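Local coordinates for protein glucose-6-phosphate 1-dehydrogenase (Kluyveromyces lactis, PDB 7E6I) that catalyses the NADP-dependent oxidation of glucose 6-phosphate to 6-phosphogluconolactone, the step by which sugar enters the oxidative pentose phosphate pathway, at residues K43-A48 with M83-A88; T254-V259 with N325-G330; R292-S297 with I460-C465. All coordinates share one frame; numbering follows the deposited sequence.

Contact 1 of 3, residues K43-A48 with M83-A88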
loop_
_atom_site.group_PDB
_atom_site.type_symbol
_atom_site.label_atom_id
_atom_site.label_comp_id
_atom_site.label_asym_id
_atom_site.label_seq_id
_atom_site.Cartn_x
_atom_site.Cartn_y
_atom_site.Cartn_z
ATOM N N LYS A 43 8.399 15.543 -20.778
ATOM C CA LYS A 43 9.451 14.699 -21.336
ATOM C C LYS A 43 9.647 13.463 -20.461
ATOM O O LYS A 43 10.063 13.571 -19.303
ATOM C CB LYS A 43 10.763 15.470 -21.493
ATOM C CG LYS A 43 11.780 14.716 -22.348
ATOM C CD LYS A 43 12.774 15.639 -23.049
ATOM C CE LYS A 43 13.650 14.864 -24.019
ATOM N NZ LYS A 43 13.237 13.429 -24.085
ATOM N N ILE A 44 9.366 12.290 -21.018
ATOM C CA ILE A 44 9.493 11.029 -20.296
ATOM C C ILE A 44 10.756 10.321 -20.764
ATOM O O ILE A 44 10.880 9.976 -21.946
ATOM C CB ILE A 44 8.256 10.144 -20.495
ATOM C CG1 ILE A 44 6.994 10.946 -20.191
ATOM C CG2 ILE A 44 8.315 8.960 -19.582
ATOM C CD1 ILE A 44 5.740 10.131 -20.231
ATOM N N ILE A 45 11.681 10.086 -19.833
ATOM C CA ILE A 45 12.994 9.502 -20.118
ATOM C C ILE A 45 13.168 8.232 -19.290
ATOM O O ILE A 45 13.113 8.280 -18.051
ATOM C CB ILE A 45 14.134 10.477 -19.801
ATOM C CG1 ILE A 45 13.989 11.786 -20.570
ATOM C CG2 ILE A 45 15.460 9.829 -20.093
ATOM C CD1 ILE A 45 14.999 12.823 -20.133
ATOM N N GLY A 46 13.429 7.117 -19.960
ATOM C CA GLY A 46 13.744 5.877 -19.294
ATOM C C GLY A 46 15.241 5.642 -19.286
ATOM O O GLY A 46 15.878 5.639 -20.335
ATOM N N TYR A 47 15.793 5.429 -18.095
ATOM C CA TYR A 47 17.223 5.227 -17.891
ATOM C C TYR A 47 17.462 3.842 -17.301
ATOM O O TYR A 47 16.773 3.441 -16.358
ATOM C CB TYR A 47 17.781 6.325 -16.962
ATOM C CG TYR A 47 19.281 6.347 -16.706
ATOM C CD1 TYR A 47 19.903 5.346 -15.973
ATOM C CD2 TYR A 47 20.064 7.407 -17.148
ATOM C CE1 TYR A 47 21.266 5.382 -15.723
ATOM C CE2 TYR A 47 21.426 7.450 -16.901
ATOM C CZ TYR A 47 22.022 6.439 -16.190
ATOM O OH TYR A 47 23.379 6.481 -15.947
ATOM N N ALA A 48 18.438 3.118 -17.861
ATOM C CA ALA A 48 18.892 1.823 -17.346
ATOM C C ALA A 48 20.248 1.493 -17.977
ATOM O O ALA A 48 20.725 2.195 -18.873
ATOM C CB ALA A 48 17.871 0.710 -17.609
ATOM N N MET A 83 6.333 10.669 -26.626
ATOM C CA MET A 83 6.922 11.470 -25.555
ATOM C C MET A 83 7.985 10.718 -24.769
ATOM O O MET A 83 8.690 11.330 -23.961
ATOM C CB MET A 83 5.830 11.955 -24.600
ATOM C CG MET A 83 4.485 12.096 -25.267
ATOM S SD MET A 83 3.158 12.538 -24.123
ATOM C CE MET A 83 3.874 13.919 -23.255
ATOM N N VAL A 84 8.121 9.419 -25.000
ATOM C CA VAL A 84 9.010 8.554 -24.239
ATOM C C VAL A 84 10.294 8.357 -25.024
ATOM O O VAL A 84 10.262 8.127 -26.241
ATOM C CB VAL A 84 8.330 7.204 -23.959
ATOM C CG1 VAL A 84 9.345 6.178 -23.542
ATOM C CG2 VAL A 84 7.252 7.372 -22.915
ATOM N N SER A 85 11.427 8.444 -24.333
ATOM C CA SER A 85 12.735 8.201 -24.920
ATOM C C SER A 85 13.579 7.428 -23.915
ATOM O O SER A 85 13.168 7.223 -22.770
ATOM C CB SER A 85 13.414 9.511 -25.326
ATOM O OG SER A 85 14.036 10.119 -24.213
ATOM N N TYR A 86 14.773 6.998 -24.356
ATOM C CA TYR A 86 15.656 6.151 -23.560
ATOM C C TYR A 86 17.083 6.685 -23.555
ATOM O O TYR A 86 17.595 7.154 -24.576
ATOM C CB TYR A 86 15.668 4.709 -24.072
ATOM C CG TYR A 86 16.417 3.725 -23.178
ATOM C CD1 TYR A 86 15.730 2.905 -22.287
ATOM C CD2 TYR A 86 17.809 3.603 -23.239
ATOM C CE1 TYR A 86 16.405 1.997 -21.479
ATOM C CE2 TYR A 86 18.493 2.696 -22.428
ATOM C CZ TYR A 86 17.787 1.895 -21.552
ATOM O OH TYR A 86 18.448 0.991 -20.742
ATOM N N HIS A 87 17.722 6.597 -22.392
ATOM C CA HIS A 87 19.138 6.869 -22.262
ATOM C C HIS A 87 19.754 5.735 -21.466
ATOM O O HIS A 87 19.224 5.354 -20.419
ATOM C CB HIS A 87 19.415 8.208 -21.574
ATOM C CG HIS A 87 20.868 8.566 -21.547
ATOM N ND1 HIS A 87 21.518 9.126 -22.628
ATOM C CD2 HIS A 87 21.806 8.408 -20.584
ATOM C CE1 HIS A 87 22.791 9.310 -22.324
ATOM N NE2 HIS A 87 22.993 8.879 -21.091
ATOM N N ALA A 88 20.863 5.197 -21.965
ATOM C CA ALA A 88 21.570 4.109 -21.305
ATOM C C ALA A 88 22.768 4.634 -20.524
ATOM O O ALA A 88 23.388 5.639 -20.889
ATOM C CB ALA A 88 22.035 3.067 -22.323
#

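Contact 2 of 3, residues T254-V259 with N325-G330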
loop_
_atom_site.group_PDB
_atom_site.type_symbol
_atom_site.label_atom_id
_atom_site.label_comp_id
_atom_site.label_asym_id
_atom_site.label_seq_id
_atom_site.Cartn_x
_atom_site.Cartn_y
_atom_site.Cartn_z
ATOM N N THR A 254 -7.478 4.529 12.836
ATOM C CA THR A 254 -7.338 4.815 14.256
ATOM C C THR A 254 -6.799 6.207 14.563
ATOM O O THR A 254 -6.899 6.640 15.717
ATOM C CB THR A 254 -6.422 3.774 14.931
ATOM O OG1 THR A 254 -5.149 3.763 14.276
ATOM C CG2 THR A 254 -7.014 2.367 14.870
ATOM N N MET A 255 -6.221 6.913 13.586
ATOM C CA MET A 255 -5.644 8.216 13.904
ATOM C C MET A 255 -6.722 9.200 14.325
ATOM O O MET A 255 -7.911 9.009 14.057
ATOM C CB MET A 255 -4.902 8.814 12.712
ATOM C CG MET A 255 -5.806 9.168 11.537
ATOM S SD MET A 255 -4.911 9.490 10.013
ATOM C CE MET A 255 -5.117 11.280 9.940
ATOM N N GLU A 256 -6.289 10.278 14.972
ATOM C CA GLU A 256 -7.168 11.416 15.219
ATOM C C GLU A 256 -7.260 12.292 13.972
ATOM O O GLU A 256 -6.525 12.115 12.990
ATOM C CB GLU A 256 -6.678 12.260 16.391
ATOM C CG GLU A 256 -6.502 11.491 17.697
ATOM C CD GLU A 256 -7.822 10.999 18.284
ATOM O OE1 GLU A 256 -8.829 11.756 18.246
ATOM O OE2 GLU A 256 -7.851 9.854 18.792
ATOM N N ARG A 257 -8.174 13.254 14.029
ATOM C CA ARG A 257 -8.469 14.090 12.871
ATOM C C ARG A 257 -7.317 15.058 12.631
ATOM O O ARG A 257 -6.851 15.702 13.572
ATOM C CB ARG A 257 -9.781 14.856 13.093
ATOM C CG ARG A 257 -10.130 15.897 12.022
ATOM C CD ARG A 257 -11.169 16.918 12.525
ATOM N NE ARG A 257 -12.395 16.231 12.905
ATOM C CZ ARG A 257 -13.426 16.029 12.085
ATOM N NH1 ARG A 257 -13.387 16.503 10.836
ATOM N NH2 ARG A 257 -14.503 15.358 12.513
ATOM N N PRO A 258 -6.816 15.171 11.413
ATOM C CA PRO A 258 -5.797 16.195 11.149
ATOM C C PRO A 258 -6.366 17.577 11.441
ATOM O O PRO A 258 -7.501 17.894 11.074
ATOM C CB PRO A 258 -5.452 16.002 9.665
ATOM C CG PRO A 258 -6.177 14.763 9.197
ATOM C CD PRO A 258 -7.146 14.331 10.246
ATOM N N VAL A 259 -5.592 18.396 12.157
ATOM C CA VAL A 259 -6.167 19.661 12.603
ATOM C C VAL A 259 -5.973 20.765 11.577
ATOM O O VAL A 259 -6.660 21.791 11.654
ATOM C CB VAL A 259 -5.649 20.063 14.008
ATOM C CG1 VAL A 259 -4.812 18.946 14.624
ATOM C CG2 VAL A 259 -4.882 21.347 13.972
ATOM N N ASN A 325 -4.381 4.874 24.073
ATOM C CA ASN A 325 -4.786 6.263 24.183
ATOM C C ASN A 325 -6.259 6.310 24.536
ATOM O O ASN A 325 -6.911 5.276 24.716
ATOM C CB ASN A 325 -4.454 7.081 22.921
ATOM C CG ASN A 325 -5.252 6.677 21.690
ATOM O OD1 ASN A 325 -6.291 6.003 21.770
ATOM N ND2 ASN A 325 -4.761 7.112 20.519
ATOM N N GLU A 326 -6.784 7.533 24.624
ATOM C CA GLU A 326 -8.129 7.725 25.144
ATOM C C GLU A 326 -9.192 7.117 24.228
ATOM O O GLU A 326 -10.200 6.578 24.715
ATOM C CB GLU A 326 -8.391 9.208 25.353
ATOM C CG GLU A 326 -9.753 9.469 25.930
ATOM C CD GLU A 326 -9.812 10.780 26.667
ATOM O OE1 GLU A 326 -9.890 11.837 25.992
ATOM O OE2 GLU A 326 -9.778 10.744 27.918
ATOM N N ARG A 327 -8.993 7.199 22.903
ATOM C CA ARG A 327 -10.008 6.701 21.981
ATOM C C ARG A 327 -10.048 5.176 21.965
ATOM O O ARG A 327 -11.127 4.585 21.846
ATOM C CB ARG A 327 -9.764 7.247 20.568
ATOM C CG ARG A 327 -10.763 6.733 19.518
ATOM C CD ARG A 327 -10.561 7.394 18.152
ATOM N NE ARG A 327 -10.482 8.835 18.320
ATOM C CZ ARG A 327 -11.542 9.634 18.399
ATOM N NH1 ARG A 327 -12.770 9.125 18.279
ATOM N NH2 ARG A 327 -11.373 10.938 18.595
ATOM N N TRP A 328 -8.893 4.517 22.101
ATOM C CA TRP A 328 -8.783 3.101 21.762
ATOM C C TRP A 328 -8.448 2.193 22.931
ATOM O O TRP A 328 -8.332 0.976 22.743
ATOM C CB TRP A 328 -7.735 2.907 20.656
ATOM C CG TRP A 328 -8.178 3.544 19.366
ATOM C CD1 TRP A 328 -7.575 4.569 18.710
ATOM C CD2 TRP A 328 -9.328 3.196 18.600
ATOM N NE1 TRP A 328 -8.266 4.875 17.564
ATOM C CE2 TRP A 328 -9.354 4.047 17.475
ATOM C CE3 TRP A 328 -10.339 2.230 18.749
ATOM C CZ2 TRP A 328 -10.361 3.987 16.509
ATOM C CZ3 TRP A 328 -11.344 2.159 17.781
ATOM C CH2 TRP A 328 -11.348 3.046 16.677
ATOM N N ASP A 329 -8.313 2.739 24.124
ATOM C CA ASP A 329 -7.813 1.975 25.247
ATOM C C ASP A 329 -8.665 0.735 25.515
ATOM O O ASP A 329 -9.864 0.833 25.792
ATOM C CB ASP A 329 -7.779 2.879 26.468
ATOM C CG ASP A 329 -7.212 2.194 27.648
ATOM O OD1 ASP A 329 -6.136 1.579 27.509
ATOM O OD2 ASP A 329 -7.856 2.250 28.701
ATOM N N GLY A 330 -8.043 -0.435 25.444
ATOM C CA GLY A 330 -8.753 -1.671 25.694
ATOM C C GLY A 330 -9.519 -2.258 24.514
ATOM O O GLY A 330 -10.122 -3.324 24.664
HETATM O O HOH W 1 -6.015 8.040 17.975
HETATM O O HOH W 2 -7.188 9.614 21.564
#

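Contact 3 of 3, residues R292-S297 with I460-C465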
loop_
_atom_site.group_PDB
_atom_site.type_symbol
_atom_site.label_atom_id
_atom_site.label_comp_id
_atom_site.label_asym_id
_atom_site.label_seq_id
_atom_site.Cartn_x
_atom_site.Cartn_y
_atom_site.Cartn_z
ATOM N N ARG A 292 -0.242 -29.032 1.839
ATOM C CA ARG A 292 -0.944 -29.498 0.654
ATOM C C ARG A 292 -2.456 -29.363 0.831
ATOM O O ARG A 292 -2.986 -29.491 1.936
ATOM C CB ARG A 292 -0.579 -30.949 0.366
ATOM C CG ARG A 292 0.669 -31.103 -0.485
ATOM C CD ARG A 292 1.083 -32.567 -0.595
ATOM N NE ARG A 292 2.532 -32.717 -0.633
ATOM C CZ ARG A 292 3.171 -33.820 -0.268
ATOM N NH1 ARG A 292 2.484 -34.869 0.168
ATOM N NH2 ARG A 292 4.490 -33.872 -0.341
ATOM N N SER A 293 -3.149 -29.110 -0.278
ATOM C CA SER A 293 -4.605 -29.051 -0.247
ATOM C C SER A 293 -5.207 -30.406 0.119
ATOM O O SER A 293 -4.620 -31.464 -0.133
ATOM C CB SER A 293 -5.153 -28.575 -1.596
ATOM O OG SER A 293 -4.883 -29.502 -2.637
ATOM N N VAL A 294 -6.391 -30.361 0.745
ATOM C CA VAL A 294 -7.142 -31.586 1.020
ATOM C C VAL A 294 -7.358 -32.354 -0.274
ATOM O O VAL A 294 -7.258 -33.587 -0.318
ATOM C CB VAL A 294 -8.480 -31.249 1.708
ATOM C CG1 VAL A 294 -9.242 -32.523 2.057
ATOM C CG2 VAL A 294 -8.254 -30.399 2.945
ATOM N N ASP A 295 -7.665 -31.620 -1.346
ATOM C CA ASP A 295 -7.650 -32.053 -2.736
ATOM C C ASP A 295 -6.538 -33.032 -3.046
ATOM O O ASP A 295 -6.756 -34.025 -3.741
ATOM C CB ASP A 295 -7.460 -30.837 -3.649
ATOM C CG ASP A 295 -8.699 -30.479 -4.405
ATOM O OD1 ASP A 295 -8.588 -29.628 -5.310
ATOM O OD2 ASP A 295 -9.774 -31.050 -4.105
ATOM N N GLY A 296 -5.335 -32.729 -2.560
ATOM C CA GLY A 296 -4.122 -33.256 -3.130
ATOM C C GLY A 296 -3.646 -32.519 -4.360
ATOM O O GLY A 296 -2.527 -32.768 -4.821
ATOM N N SER A 297 -4.445 -31.600 -4.893
ATOM C CA SER A 297 -4.139 -30.911 -6.139
ATOM C C SER A 297 -3.131 -29.772 -5.981
ATOM O O SER A 297 -2.596 -29.298 -6.990
ATOM C CB SER A 297 -5.448 -30.399 -6.749
ATOM O OG SER A 297 -5.832 -29.161 -6.181
ATOM N N ILE A 460 0.512 -25.926 10.331
ATOM C CA ILE A 460 0.287 -26.186 8.911
ATOM C C ILE A 460 -1.197 -26.061 8.609
ATOM O O ILE A 460 -2.044 -26.439 9.428
ATOM C CB ILE A 460 0.827 -27.575 8.517
ATOM C CG1 ILE A 460 2.308 -27.673 8.875
ATOM C CG2 ILE A 460 0.657 -27.829 7.028
ATOM C CD1 ILE A 460 3.180 -26.805 7.983
ATOM N N TYR A 461 -1.531 -25.510 7.439
ATOM C CA TYR A 461 -2.933 -25.403 7.039
ATOM C C TYR A 461 -3.014 -25.749 5.562
ATOM O O TYR A 461 -2.097 -25.422 4.800
ATOM C CB TYR A 461 -3.543 -24.002 7.295
ATOM C CG TYR A 461 -2.931 -22.858 6.509
ATOM C CD1 TYR A 461 -1.812 -22.190 6.987
ATOM C CD2 TYR A 461 -3.481 -22.437 5.311
ATOM C CE1 TYR A 461 -1.242 -21.147 6.288
ATOM C CE2 TYR A 461 -2.918 -21.397 4.602
ATOM C CZ TYR A 461 -1.794 -20.751 5.097
ATOM O OH TYR A 461 -1.223 -19.698 4.402
ATOM N N PRO A 462 -4.069 -26.427 5.135
ATOM C CA PRO A 462 -4.123 -26.877 3.738
ATOM C C PRO A 462 -4.336 -25.709 2.793
ATOM O O PRO A 462 -5.139 -24.808 3.059
ATOM C CB PRO A 462 -5.316 -27.840 3.714
ATOM C CG PRO A 462 -6.157 -27.414 4.872
ATOM C CD PRO A 462 -5.224 -26.880 5.922
ATOM N N TYR A 463 -3.597 -25.735 1.688
ATOM C CA TYR A 463 -3.803 -24.783 0.612
ATOM C C TYR A 463 -5.285 -24.704 0.284
ATOM O O TYR A 463 -5.933 -25.730 0.053
ATOM C CB TYR A 463 -2.997 -25.237 -0.604
ATOM C CG TYR A 463 -2.745 -24.250 -1.737
ATOM C CD1 TYR A 463 -3.788 -23.650 -2.434
ATOM C CD2 TYR A 463 -1.442 -23.999 -2.170
ATOM C CE1 TYR A 463 -3.531 -22.782 -3.506
ATOM C CE2 TYR A 463 -1.176 -23.135 -3.231
ATOM C CZ TYR A 463 -2.217 -22.533 -3.896
ATOM O OH TYR A 463 -1.931 -21.683 -4.944
ATOM N N GLY A 464 -5.835 -23.488 0.330
ATOM C CA GLY A 464 -7.177 -23.224 -0.131
ATOM C C GLY A 464 -8.220 -23.168 0.957
ATOM O O GLY A 464 -9.381 -22.865 0.658
ATOM N N CYS A 465 -7.840 -23.429 2.205
ATOM C CA CYS A 465 -8.789 -23.450 3.308
ATOM C C CYS A 465 -9.201 -22.034 3.731
ATOM O O CYS A 465 -8.558 -21.030 3.403
ATOM C CB CYS A 465 -8.207 -24.216 4.496
ATOM S SG CYS A 465 -7.296 -23.211 5.667
HETATM O O HOH W 3 -7.491 -27.354 1.122
#

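Contact 1 of 3, residues K43-A48 with M83-A88
I44 and V84 open a parallel pairing in which alternate residues of strand 43-48, I44 and G46, each use both N and O, bonding to the two residues that flank their partner on 83-88. I44 N donates to M83 O (3.2 Å), and I44 O receives S85 N (2.9 Å). G46 repeats the pattern: its N reaches S85 O at 2.8 Å (N-H...O angle 174°), and its O accepts from H87 N. Further on the pairing slackens, A48 N to H87 O (3.5 Å) being weak; H87 O lies 3.2 Å from Y47 CA, a CA-H...O contact.

The Y86 ring lays one face over G46 O, and its hydroxyl bonds to S50 O. H87 has CG anti to the backbone N (chi1 -175°) and its side chain runs alongside that of Y47; H87 CD2 lies 3.8 Å from Y47 CE2. H87 NE2 is satisfied by E99, as Y47 OH is by P90 O.

This is the edge of a Rossmann-type sheet, with G46 beside A16 of the probable NADP site. Strand 10-14 bonds to the far side of 43-48. Helix 94-110 covers I45 and H87, helix 19-34 covers I44 and V84, and helix 54-61 packs on V84.

Contact 2 of 3, residues T254-V259 with N325-G330
E256 and R327 meet because each chain bends once. In E256 the turn at chi2 (-67°) swings CD out of line with the backbone. R327 runs extended as far as CD, CG lying anti to the backbone N, before chi3 (-49°) turns NE aside. The two ends then face each other tip to tip, and the guanidinium grips the carboxylate side-on: NH2 donates to E256 OE1 at 2.7 Å and NE to E256 OE2 at 2.9 Å. OE1 uses its syn lone pair. OE2 is also met on the syn side, but from outside the carboxylate plane, in keeping with the 36° between the two planar groups.

W328 supplies the second link. Its NE1 donates to T254 O (2.9 Å), which lies close to the indole plane at the ring edge and is met on a lone pair in the carbonyl plane. T254 CG2 rests over one face, 4.2 Å from the centroid of the five-membered ring in a CH-pi contact, while R327 CG lies over the opposite face. N325 OD1 accepts from W328 N in an Asx motif, and N325 ND2 donates to a water that in turn donates to T254 O (2.8 Å) and E256 OE2 (2.7 Å). A second water joins E256 OE2 to R327 N.

The contact ties the end of helix 236-254 to the loop before strand 333-338; W207 adds a ring against W328 and a carbonyl for R327 NH1. Three donors thus converge on E256 OE2 and two on T254 O, whose place at a helix C-terminus, with its partial negative charge, probably suits it to both. The guanidinium and the two waters that donate to OE2 would be expected to favour the ionised carboxylate.

Contact 3 of 3, residues R292-S297 with I460-C465
P462 meets the loop with its pyrrolidine ring and Y463 with CB and its carbonyl O, while the Y463 aromatic ring leads away. The pyrrolidine offers P462 CB to R292 O at 3.4 Å and, by the same atom, to V294 CG2 at 4.0 Å; the side chains of V294 and P462 run alongside each other in the same direction. Y463 has CG anti to the backbone N (chi1 -164°), and CB is left as the part of the side chain touching S293. Beyond the contact its ring meets Y290 with the planes about perpendicular, and its hydroxyl bonds to E226.

Strand 459-462 is an outermost strand of the mixed sheet in the C-terminal domain, running parallel to 285-291; Y461 and Y463 bond to G291 through their backbones. Just beyond the strand ends the two chains stay close (S293 and Y463 CA atoms 4.4 Å apart) without direct hydrogen bonds. P462 to C465 form a type II beta turn, closed by C465 N to P462 O at 3.2 Å. In the other segment, G296 N bonds back to S293 O (2.8 Å).

S293 CB sits 3.4 Å from Y463 O. A water accepts from V294 N, but its very short distance to Y463 O leaves its position doubtful. Other polar groups are held within the loop or by nearby residues: S297 OG bonds to D295 OD1, S293 OG accepts from K298 N, and R292 forms a salt bridge with D303. The bound glucose 6-phosphate is about 12 Å from the side chain of Y463.

In the fold
From the N terminus, contact 1 comes first, closing a beta-alpha-beta excursion of 34 intervening residues that includes helices 54-61 and 74-83, wholly within the coenzyme domain. Contact 2 opens only after it, at 254-259, and closes at 325-330 across 65 residues. Contact 3 starts inside that span, at 292-297, and ends at 460-465, so contacts 2 and 3 cross, their centres about 40 Å apart. Contact 2 ties the end of helix 236-254 to the loop before strand 333-338, contact 3 the loop after strand 285-291 to the end of strand 459-462. None touches another, and contacts 1 and 2 lie on opposite sides of the chain's centre, their nearest atoms about 32 Å apart.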